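Long-range contacts in kynurenine formamidase (Bacillus anthracis, PDB 4CO9), which catalyses the zinc-dependent hydrolysis of N-formyl-L-kynurenine to L-kynurenine and formate, the second step of tryptophan breakdown through the kynurenine pathway: residues 79-84 and 106-111; 124-129 and 148-153; 131-136 and 164-169. One frame throughout, in Å; residues are numbered along the deposited sequence.

Contact 1: 79-84 and 106-111; sequences VGPTRI and VERLLL
Arg-108 reaches back along the chain from Val-79 to Thr-82, and each of its atoms from CB outward meets backbone or a hydroxyl. CB is 3.5 Å from Thr-82 OG1 and about as near Pro-81 O. CG has Pro-81 O as its neighbour, and CD lies 3.4 Å from that same oxygen. The chain is extended from CG to NE, which carries the guanidinium back to the corner at Gly-80. There NH1 donates to Pro-81 O at 2.9 Å (162°), with the oxygen at the edge, almost in the guanidinium plane. Val-79 O and Gly-80 CA cover one face of the group, both offset toward its rim. NH1 also makes a salt bridge to Glu-107 OE1, which it meets from above the carboxylate plane. Beyond the two segments, NE bonds to Val-77 O and NH2 to Gln-76 O.

Past this corner the chains become neighbouring parallel strands of the mixed sheet. Arg-83 N donates to Arg-108 O at 2.9 Å, and Leu-110 N to Arg-83 O at 2.9 Å. Thr-82 OG1 adds a weak bond to Arg-108 O, which therefore receives two donors. Ile-84 and Leu-110 share one face, their CD1 atoms 3.9 Å apart. On the face bearing Arg-83 and Leu-109, Val-106 CG2 lies over the Arg-83 guanidinium, 3.6 Å from NH2, while NE of that arginine pairs with Asp-186.

Arg-108, though buried, thus has several carbonyl oxygens and one carboxylate around its charge, and its donors tie the turn before strand 81-86 to the start of strand 108-112.

Contact 2: 124-129 and 148-153; sequences DIIPHL and DVPSVD
Leu-129 N donates to Val-152 O at 2.9 Å and 170°, the one direct hydrogen bond between these segments, reaching the oxygen from 30° off the carbonyl plane. Beside it Leu-129 CD1 rests on Val-152 CG1 at 3.7 Å, and His-128 CB touches the same Val-152 oxygen while its ring leads off the other way.

Two waters add bridges. One joins backbone carbonyls, donating to both Pro-127 O and Ser-151 O, 2.8 Å from the latter. The second donates to Leu-129 O and to the carboxylate of Asp-153, at OD1.

Farther along, Ile-126 carries most of the apolar contact. Its CG1 stands between the backbone N and the carbonyl carbon (chi1 63°), the crowded position, and the chain runs on to put CD1 3.2 Å from Ser-151 O and near Asp-153 O. The CD1 methyl therefore lies against carbonyl oxygens, one of which also takes a water. The other branch, CG2, packs on Val-149 CG1 at 4.0 Å and on Pro-150 CD.

The loop 148-153 holds its own shape through an ST turn: Ser-151 OG, anti to its backbone N, accepts from Asp-153 N at 3.1 Å. Two of its outward bonds go to zinc ligands, from Asp-153 OD2 to His-163 ND1 and, weakly, from Val-152 N to Glu-175 OE2. Asp-153 OD1 bonds to Ala-162 N of helix 161-168.

Asp-153 is thus a second-shell residue whose bond to ND1 is consistent with orienting the His-163 ring, and its carboxylate might make that imidazole a more electron-rich ligand.

Contact 3: 131-136 and 164-169; sequences ADIAPF and HQLFKH
Ala-134 CB is pressed into the turn of backbone at the end of helix 161-168, and here the contact is tight. The methyl lies 3.5 Å from Gln-165 O and 3.6 Å from His-169 ND1, with Gln-165 CB and Leu-166 CD2 a little farther out. On the buried flank Leu-166 CD2 also meets Ile-133 CG2, at 4.1 Å; behind them Leu-166 leans on Val-152 and Ile-173, and Ile-133 on Leu-98 of helix 95-98.

His-169, the first residue to leave the helix, closes the other flank. Its chi1 of -70° puts CG anti to the carbonyl carbon. ND1 donates to Gln-165 O at 2.8 Å and 167°, the oxygen lying in the ring plane. The same carbonyl also receives a weak bond from His-169 N. One face of the imidazole is laid over the peptide joining Ala-134 to Pro-135: Pro-135 N is above its centre and Ala-134 C toward its rim. Pro-135 CG lies 3.8 Å from His-169 NE2, the two side chains crossing obliquely.

The remaining side is looser and wetter. Ala-131 CB touches only the aliphatic part of Gln-165, at CG (3.9 Å). The glutamine chain bends at chi2, and the amide end meets no protein atom of 131-136; a water bridges instead, donating to Ala-131 O and to Gln-165 OE1, 2.9 Å from the latter.

Between 131-136 and 164-169, then, there is van der Waals contact and one water but no direct hydrogen bond; just beyond, Ser-138 OG and His-169 O form a weak one. Gln-165 O fixes ND1 as a protonated nitrogen of His-169, and the nearby helix end might also ease a positive charge on the ring.

In the fold
Contact 1 joins two central strands of the mixed sheet; contact 2 involves the loop after strand 144-147, and contact 3 two helices. Contact 2 lies about 19 Å from contact 1 between centres, yet touches it where Leu-111 CD1 meets Leu-129 CD2 at 3.7 Å. Contact 3, centred about 16 Å from each of the others, touches contact 2 through Val-152 CG2 and Leu-166 CD1 at 4.1 Å; their segments alternate along the chain. Proximity to the binuclear zinc site differs: the side chain of Ser-151 is about 4 Å from a zinc ion and from the side chain of substrate-binding Trp-22, whereas the side chains of Leu-166 and Leu-110 are about 8 and 14 Å from a zinc ion.

Contact 1: 79-84 and 106-111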
loop_
_atom_site.group_PDB
_atom_site.type_symbol
_atom_site.label_atom_id
_atom_site.label_comp_id
_atom_site.label_asym_id
_atom_site.label_seq_id
_atom_site.Cartn_x
_atom_site.Cartn_y
_atom_site.Cartn_z
ATOM N N VAL C 79 -4.602 4.285 9.797
ATOM C CA VAL C 79 -3.365 4.332 10.558
ATOM C C VAL C 79 -3.681 4.714 11.997
ATOM O O VAL C 79 -4.273 5.764 12.239
ATOM C CB VAL C 79 -2.380 5.377 9.994
ATOM C CG1 VAL C 79 -1.054 5.317 10.747
ATOM C CG2 VAL C 79 -2.141 5.146 8.504
ATOM N N GLY C 80 -3.228 3.907 12.948
ATOM C CA GLY C 80 -3.347 4.280 14.353
ATOM C C GLY C 80 -3.594 3.109 15.278
ATOM O O GLY C 80 -3.537 1.951 14.849
ATOM N N PRO C 81 -3.854 3.406 16.566
ATOM C CA PRO C 81 -4.038 2.380 17.582
ATOM C C PRO C 81 -5.098 1.377 17.182
ATOM O O PRO C 81 -6.133 1.755 16.627
ATOM C CB PRO C 81 -4.484 3.186 18.814
ATOM C CG PRO C 81 -3.831 4.505 18.630
ATOM C CD PRO C 81 -3.903 4.763 17.149
ATOM N N THR C 82 -4.813 0.112 17.449
ATOM C CA THR C 82 -5.713 -0.981 17.126
ATOM C C THR C 82 -5.661 -1.995 18.241
ATOM O O THR C 82 -4.636 -2.155 18.902
ATOM C CB THR C 82 -5.417 -1.761 15.800
ATOM O OG1 THR C 82 -6.542 -2.581 15.444
ATOM C CG2 THR C 82 -4.243 -2.701 15.934
ATOM N N ARG C 83 -6.790 -2.651 18.469
ATOM C CA ARG C 83 -6.863 -3.746 19.402
ATOM C C ARG C 83 -7.119 -5.026 18.630
ATOM O O ARG C 83 -7.910 -5.034 17.694
ATOM C CB ARG C 83 -7.991 -3.514 20.411
ATOM C CG ARG C 83 -8.170 -4.732 21.283
ATOM C CD ARG C 83 -7.435 -4.731 22.612
ATOM N NE ARG C 83 -7.441 -3.454 23.324
ATOM C CZ ARG C 83 -8.371 -3.084 24.196
ATOM N NH1 ARG C 83 -9.396 -3.882 24.473
ATOM N NH2 ARG C 83 -8.267 -1.911 24.809
ATOM N N ILE C 84 -6.458 -6.106 19.032
ATOM C CA ILE C 84 -6.662 -7.416 18.438
ATOM C C ILE C 84 -7.241 -8.388 19.468
ATOM O O ILE C 84 -6.726 -8.489 20.586
ATOM C CB ILE C 84 -5.339 -7.977 17.899
ATOM C CG1 ILE C 84 -4.722 -6.961 16.920
ATOM C CG2 ILE C 84 -5.550 -9.336 17.255
ATOM C CD1 ILE C 84 -3.471 -7.443 16.229
ATOM N N VAL C 106 -11.239 2.129 22.105
ATOM C CA VAL C 106 -10.707 1.469 20.921
ATOM C C VAL C 106 -11.226 2.155 19.649
ATOM O O VAL C 106 -12.424 2.453 19.516
ATOM C CB VAL C 106 -11.066 -0.036 20.916
ATOM C CG1 VAL C 106 -10.640 -0.698 19.615
ATOM C CG2 VAL C 106 -10.405 -0.721 22.103
ATOM N N GLU C 107 -10.315 2.407 18.711
ATOM C CA GLU C 107 -10.646 3.055 17.427
ATOM C C GLU C 107 -10.640 2.060 16.247
ATOM O O GLU C 107 -11.291 2.289 15.227
ATOM C CB GLU C 107 -9.645 4.186 17.142
ATOM C CG GLU C 107 -9.536 5.345 18.151
ATOM C CD GLU C 107 -8.216 6.100 18.017
ATOM O OE1 GLU C 107 -7.696 6.249 16.884
ATOM O OE2 GLU C 107 -7.681 6.536 19.056
ATOM N N ARG C 108 -9.872 0.981 16.365
ATOM C CA ARG C 108 -9.714 -0.006 15.290
ATOM C C ARG C 108 -9.668 -1.373 15.935
ATOM O O ARG C 108 -9.001 -1.539 16.942
ATOM C CB ARG C 108 -8.414 0.238 14.520
ATOM C CG ARG C 108 -8.325 1.605 13.873
ATOM C CD ARG C 108 -6.958 1.981 13.337
ATOM N NE ARG C 108 -7.030 3.390 12.962
ATOM C CZ ARG C 108 -6.974 4.405 13.819
ATOM N NH1 ARG C 108 -6.764 4.204 15.123
ATOM N NH2 ARG C 108 -7.108 5.645 13.361
ATOM N N LEU C 109 -10.370 -2.344 15.357
ATOM C CA LEU C 109 -10.475 -3.659 15.960
ATOM C C LEU C 109 -10.232 -4.747 14.936
ATOM O O LEU C 109 -10.879 -4.760 13.890
ATOM C CB LEU C 109 -11.867 -3.820 16.580
ATOM C CG LEU C 109 -12.169 -5.127 17.296
ATOM C CD1 LEU C 109 -11.312 -5.239 18.549
ATOM C CD2 LEU C 109 -13.642 -5.195 17.674
ATOM N N LEU C 110 -9.266 -5.621 15.216
ATOM C CA LEU C 110 -8.995 -6.790 14.371
ATOM C C LEU C 110 -9.478 -8.042 15.065
ATOM O O LEU C 110 -9.185 -8.261 16.246
ATOM C CB LEU C 110 -7.507 -6.919 14.043
ATOM C CG LEU C 110 -6.811 -5.680 13.494
ATOM C CD1 LEU C 110 -5.356 -5.949 13.165
ATOM C CD2 LEU C 110 -7.532 -5.126 12.272
ATOM N N LEU C 111 -10.205 -8.868 14.319
ATOM C CA LEU C 111 -10.801 -10.093 14.821
ATOM C C LEU C 111 -10.063 -11.312 14.283
ATOM O O LEU C 111 -10.037 -11.540 13.072
ATOM C CB LEU C 111 -12.272 -10.163 14.407
ATOM C CG LEU C 111 -13.165 -8.969 14.717
ATOM C CD1 LEU C 111 -14.599 -9.244 14.279
ATOM C CD2 LEU C 111 -13.136 -8.653 16.199
HETATM O O HOH W 1 -7.659 1.315 19.143
#

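Contact 2: 124-129 and 148-153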
loop_
_atom_site.group_PDB
_atom_site.type_symbol
_atom_site.label_atom_id
_atom_site.label_comp_id
_atom_site.label_asym_id
_atom_site.label_seq_id
_atom_site.Cartn_x
_atom_site.Cartn_y
_atom_site.Cartn_z
ATOM N N ASP C 124 -14.675 -22.554 1.902
ATOM C CA ASP C 124 -16.041 -22.930 1.559
ATOM C C ASP C 124 -17.043 -22.257 2.482
ATOM O O ASP C 124 -18.162 -21.975 2.076
ATOM C CB ASP C 124 -16.188 -24.451 1.635
ATOM C CG ASP C 124 -15.319 -25.159 0.614
ATOM O OD1 ASP C 124 -15.370 -24.774 -0.573
ATOM O OD2 ASP C 124 -14.592 -26.097 0.998
ATOM N N ILE C 125 -16.649 -22.035 3.736
ATOM C CA ILE C 125 -17.480 -21.326 4.707
ATOM C C ILE C 125 -16.575 -20.509 5.626
ATOM O O ILE C 125 -15.453 -20.916 5.911
ATOM C CB ILE C 125 -18.331 -22.317 5.550
ATOM C CG1 ILE C 125 -19.309 -21.569 6.460
ATOM C CG2 ILE C 125 -17.450 -23.232 6.385
ATOM C CD1 ILE C 125 -20.348 -22.470 7.102
ATOM N N ILE C 126 -17.065 -19.363 6.083
ATOM C CA ILE C 126 -16.344 -18.561 7.078
ATOM C C ILE C 126 -17.295 -18.073 8.159
ATOM O O ILE C 126 -18.505 -18.070 7.963
ATOM C CB ILE C 126 -15.671 -17.327 6.435
ATOM C CG1 ILE C 126 -16.734 -16.391 5.832
ATOM C CG2 ILE C 126 -14.644 -17.776 5.397
ATOM C CD1 ILE C 126 -16.209 -15.036 5.399
ATOM N N PRO C 127 -16.748 -17.642 9.303
ATOM C CA PRO C 127 -17.582 -16.944 10.265
ATOM C C PRO C 127 -17.867 -15.553 9.751
ATOM O O PRO C 127 -16.947 -14.867 9.325
ATOM C CB PRO C 127 -16.707 -16.879 11.523
ATOM C CG PRO C 127 -15.598 -17.839 11.286
ATOM C CD PRO C 127 -15.379 -17.799 9.808
ATOM N N HIS C 128 -19.124 -15.134 9.784
ATOM C CA HIS C 128 -19.480 -13.797 9.327
ATOM C C HIS C 128 -19.759 -12.905 10.531
ATOM O O HIS C 128 -19.858 -13.392 11.651
ATOM C CB HIS C 128 -20.688 -13.853 8.402
ATOM C CG HIS C 128 -21.904 -14.449 9.036
ATOM N ND1 HIS C 128 -22.110 -15.810 9.111
ATOM C CD2 HIS C 128 -22.979 -13.870 9.620
ATOM C CE1 HIS C 128 -23.270 -16.044 9.702
ATOM N NE2 HIS C 128 -23.810 -14.885 10.029
ATOM N N LEU C 129 -19.886 -11.611 10.277
ATOM C CA LEU C 129 -20.289 -10.640 11.278
ATOM C C LEU C 129 -21.782 -10.368 11.133
ATOM O O LEU C 129 -22.284 -10.207 10.022
ATOM C CB LEU C 129 -19.525 -9.330 11.093
ATOM C CG LEU C 129 -18.010 -9.464 10.937
ATOM C CD1 LEU C 129 -17.384 -8.083 10.920
ATOM C CD2 LEU C 129 -17.409 -10.319 12.049
ATOM N N ASP C 148 -9.669 -11.880 9.637
ATOM C CA ASP C 148 -8.679 -12.768 9.019
ATOM C C ASP C 148 -9.298 -13.758 8.038
ATOM O O ASP C 148 -8.792 -14.868 7.865
ATOM C CB ASP C 148 -7.854 -13.495 10.087
ATOM C CG ASP C 148 -8.695 -14.373 10.995
ATOM O OD1 ASP C 148 -9.941 -14.308 10.927
ATOM O OD2 ASP C 148 -8.100 -15.113 11.812
ATOM N N VAL C 149 -10.384 -13.342 7.390
ATOM C CA VAL C 149 -11.065 -14.112 6.352
ATOM C C VAL C 149 -11.460 -13.151 5.211
ATOM O O VAL C 149 -11.332 -11.938 5.357
ATOM C CB VAL C 149 -12.308 -14.838 6.906
ATOM C CG1 VAL C 149 -11.886 -16.043 7.727
ATOM C CG2 VAL C 149 -13.154 -13.892 7.746
ATOM N N PRO C 150 -11.899 -13.682 4.057
ATOM C CA PRO C 150 -12.098 -12.801 2.881
ATOM C C PRO C 150 -13.295 -11.877 2.933
ATOM O O PRO C 150 -13.388 -10.973 2.107
ATOM C CB PRO C 150 -12.287 -13.786 1.728
ATOM C CG PRO C 150 -11.662 -15.048 2.191
ATOM C CD PRO C 150 -11.897 -15.103 3.668
ATOM N N SER C 151 -14.214 -12.111 3.859
ATOM C CA SER C 151 -15.425 -11.324 3.908
ATOM C C SER C 151 -15.952 -11.136 5.327
ATOM O O SER C 151 -15.668 -11.939 6.220
ATOM C CB SER C 151 -16.501 -11.971 3.050
ATOM O OG SER C 151 -17.592 -11.074 2.868
ATOM N N VAL C 152 -16.706 -10.059 5.512
ATOM C CA VAL C 152 -17.478 -9.842 6.747
ATOM C C VAL C 152 -18.898 -10.419 6.641
ATOM O O VAL C 152 -19.606 -10.485 7.643
ATOM C CB VAL C 152 -17.554 -8.353 7.141
ATOM C CG1 VAL C 152 -16.161 -7.814 7.435
ATOM C CG2 VAL C 152 -18.253 -7.524 6.070
ATOM N N ASP C 153 -19.310 -10.823 5.438
ATOM C CA ASP C 153 -20.605 -11.472 5.213
ATOM C C ASP C 153 -20.398 -12.905 4.746
ATOM O O ASP C 153 -19.291 -13.270 4.292
ATOM C CB ASP C 153 -21.399 -10.722 4.152
ATOM C CG ASP C 153 -22.107 -9.513 4.703
ATOM O OD1 ASP C 153 -22.969 -9.682 5.588
ATOM O OD2 ASP C 153 -21.807 -8.392 4.253
HETATM O O HOH W 2 -16.085 -12.222 8.929
HETATM O O HOH W 3 -23.369 -11.085 7.729
#

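Contact 3: 131-136 and 164-169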
loop_
_atom_site.group_PDB
_atom_site.type_symbol
_atom_site.label_atom_id
_atom_site.label_comp_id
_atom_site.label_asym_id
_atom_site.label_seq_id
_atom_site.Cartn_x
_atom_site.Cartn_y
_atom_site.Cartn_z
ATOM N N ALA C 131 -25.241 -8.112 11.623
ATOM C CA ALA C 131 -25.515 -6.679 11.455
ATOM C C ALA C 131 -25.503 -5.866 12.751
ATOM O O ALA C 131 -25.059 -4.715 12.763
ATOM C CB ALA C 131 -26.842 -6.469 10.739
ATOM N N ASP C 132 -25.970 -6.457 13.842
ATOM C CA ASP C 132 -26.024 -5.729 15.123
ATOM C C ASP C 132 -24.644 -5.370 15.696
ATOM O O ASP C 132 -24.545 -4.658 16.696
ATOM C CB ASP C 132 -26.882 -6.481 16.157
ATOM C CG ASP C 132 -26.223 -7.751 16.708
ATOM O OD1 ASP C 132 -25.052 -8.065 16.411
ATOM O OD2 ASP C 132 -26.903 -8.443 17.495
ATOM N N ILE C 133 -23.586 -5.892 15.083
ATOM C CA ILE C 133 -22.239 -5.516 15.464
ATOM C C ILE C 133 -21.970 -4.028 15.183
ATOM O O ILE C 133 -21.202 -3.392 15.900
ATOM C CB ILE C 133 -21.211 -6.413 14.735
ATOM C CG1 ILE C 133 -19.917 -6.513 15.523
ATOM C CG2 ILE C 133 -20.926 -5.890 13.329
ATOM C CD1 ILE C 133 -18.945 -7.507 14.929
ATOM N N ALA C 134 -22.618 -3.474 14.157
ATOM C CA ALA C 134 -22.293 -2.135 13.668
ATOM C C ALA C 134 -22.696 -0.974 14.588
ATOM O O ALA C 134 -21.855 -0.128 14.900
ATOM C CB ALA C 134 -22.849 -1.925 12.267
ATOM N N PRO C 135 -23.966 -0.917 15.032
ATOM C CA PRO C 135 -24.294 0.113 16.035
ATOM C C PRO C 135 -23.481 -0.036 17.320
ATOM O O PRO C 135 -23.065 0.960 17.905
ATOM C CB PRO C 135 -25.786 -0.118 16.332
ATOM C CG PRO C 135 -26.283 -1.040 15.270
ATOM C CD PRO C 135 -25.105 -1.807 14.753
ATOM N N PHE C 136 -23.271 -1.273 17.756
ATOM C CA PHE C 136 -22.477 -1.567 18.950
ATOM C C PHE C 136 -21.066 -0.990 18.857
ATOM O O PHE C 136 -20.626 -0.268 19.743
ATOM C CB PHE C 136 -22.389 -3.081 19.158
ATOM C CG PHE C 136 -21.566 -3.480 20.344
ATOM C CD1 PHE C 136 -22.046 -3.277 21.627
ATOM C CD2 PHE C 136 -20.306 -4.062 20.184
ATOM C CE1 PHE C 136 -21.296 -3.647 22.734
ATOM C CE2 PHE C 136 -19.552 -4.434 21.289
ATOM C CZ PHE C 136 -20.054 -4.228 22.565
ATOM N N HIS C 164 -22.996 -3.374 4.398
ATOM C CA HIS C 164 -23.869 -2.209 4.368
ATOM C C HIS C 164 -23.988 -1.540 5.735
ATOM O O HIS C 164 -23.866 -0.323 5.841
ATOM C CB HIS C 164 -25.266 -2.584 3.842
ATOM C CG HIS C 164 -25.343 -2.671 2.354
ATOM N ND1 HIS C 164 -25.183 -3.855 1.670
ATOM C CD2 HIS C 164 -25.553 -1.718 1.419
ATOM C CE1 HIS C 164 -25.301 -3.624 0.375
ATOM N NE2 HIS C 164 -25.533 -2.339 0.196
ATOM N N GLN C 165 -24.239 -2.332 6.774
ATOM C CA GLN C 165 -24.452 -1.767 8.096
ATOM C C GLN C 165 -23.177 -1.150 8.650
ATOM O O GLN C 165 -23.221 -0.086 9.275
ATOM C CB GLN C 165 -25.035 -2.805 9.054
ATOM C CG GLN C 165 -26.505 -3.102 8.791
ATOM C CD GLN C 165 -27.355 -1.841 8.822
ATOM O OE1 GLN C 165 -27.359 -1.109 9.809
ATOM N NE2 GLN C 165 -28.056 -1.569 7.728
ATOM N N LEU C 166 -22.042 -1.803 8.408
ATOM C CA LEU C 166 -20.769 -1.272 8.873
ATOM C C LEU C 166 -20.525 0.106 8.293
ATOM O O LEU C 166 -20.325 1.073 9.039
ATOM C CB LEU C 166 -19.611 -2.221 8.537
ATOM C CG LEU C 166 -19.562 -3.492 9.376
ATOM C CD1 LEU C 166 -18.582 -4.502 8.786
ATOM C CD2 LEU C 166 -19.206 -3.186 10.819
ATOM N N PHE C 167 -20.595 0.227 6.976
ATOM C CA PHE C 167 -20.356 1.530 6.372
ATOM C C PHE C 167 -21.458 2.559 6.724
ATOM O O PHE C 167 -21.159 3.747 6.856
ATOM C CB PHE C 167 -19.988 1.456 4.874
ATOM C CG PHE C 167 -18.478 1.427 4.615
ATOM C CD1 PHE C 167 -17.725 2.586 4.686
ATOM C CD2 PHE C 167 -17.820 0.241 4.306
ATOM C CE1 PHE C 167 -16.356 2.570 4.438
ATOM C CE2 PHE C 167 -16.447 0.220 4.053
ATOM C CZ PHE C 167 -15.721 1.385 4.119
ATOM N N LYS C 168 -22.692 2.108 6.945
ATOM C CA LYS C 168 -23.766 3.002 7.420
ATOM C C LYS C 168 -23.387 3.650 8.750
ATOM O O LYS C 168 -23.865 4.737 9.068
ATOM C CB LYS C 168 -25.056 2.211 7.599
ATOM C CG LYS C 168 -26.348 3.018 7.638
ATOM C CD LYS C 168 -27.546 2.125 7.973
ATOM C CE LYS C 168 -28.759 2.404 7.094
ATOM N NZ LYS C 168 -29.228 3.800 7.193
ATOM N N HIS C 169 -22.570 2.956 9.538
ATOM C CA HIS C 169 -22.130 3.441 10.844
ATOM C C HIS C 169 -20.687 3.934 10.840
ATOM O O HIS C 169 -20.054 3.999 11.884
ATOM C CB HIS C 169 -22.308 2.348 11.887
ATOM C CG HIS C 169 -23.739 2.060 12.203
ATOM N ND1 HIS C 169 -24.499 1.180 11.464
ATOM C CD2 HIS C 169 -24.553 2.543 13.173
ATOM C CE1 HIS C 169 -25.718 1.127 11.968
ATOM N NE2 HIS C 169 -25.778 1.947 13.005
HETATM O O HOH W 4 -27.049 -2.713 12.154
#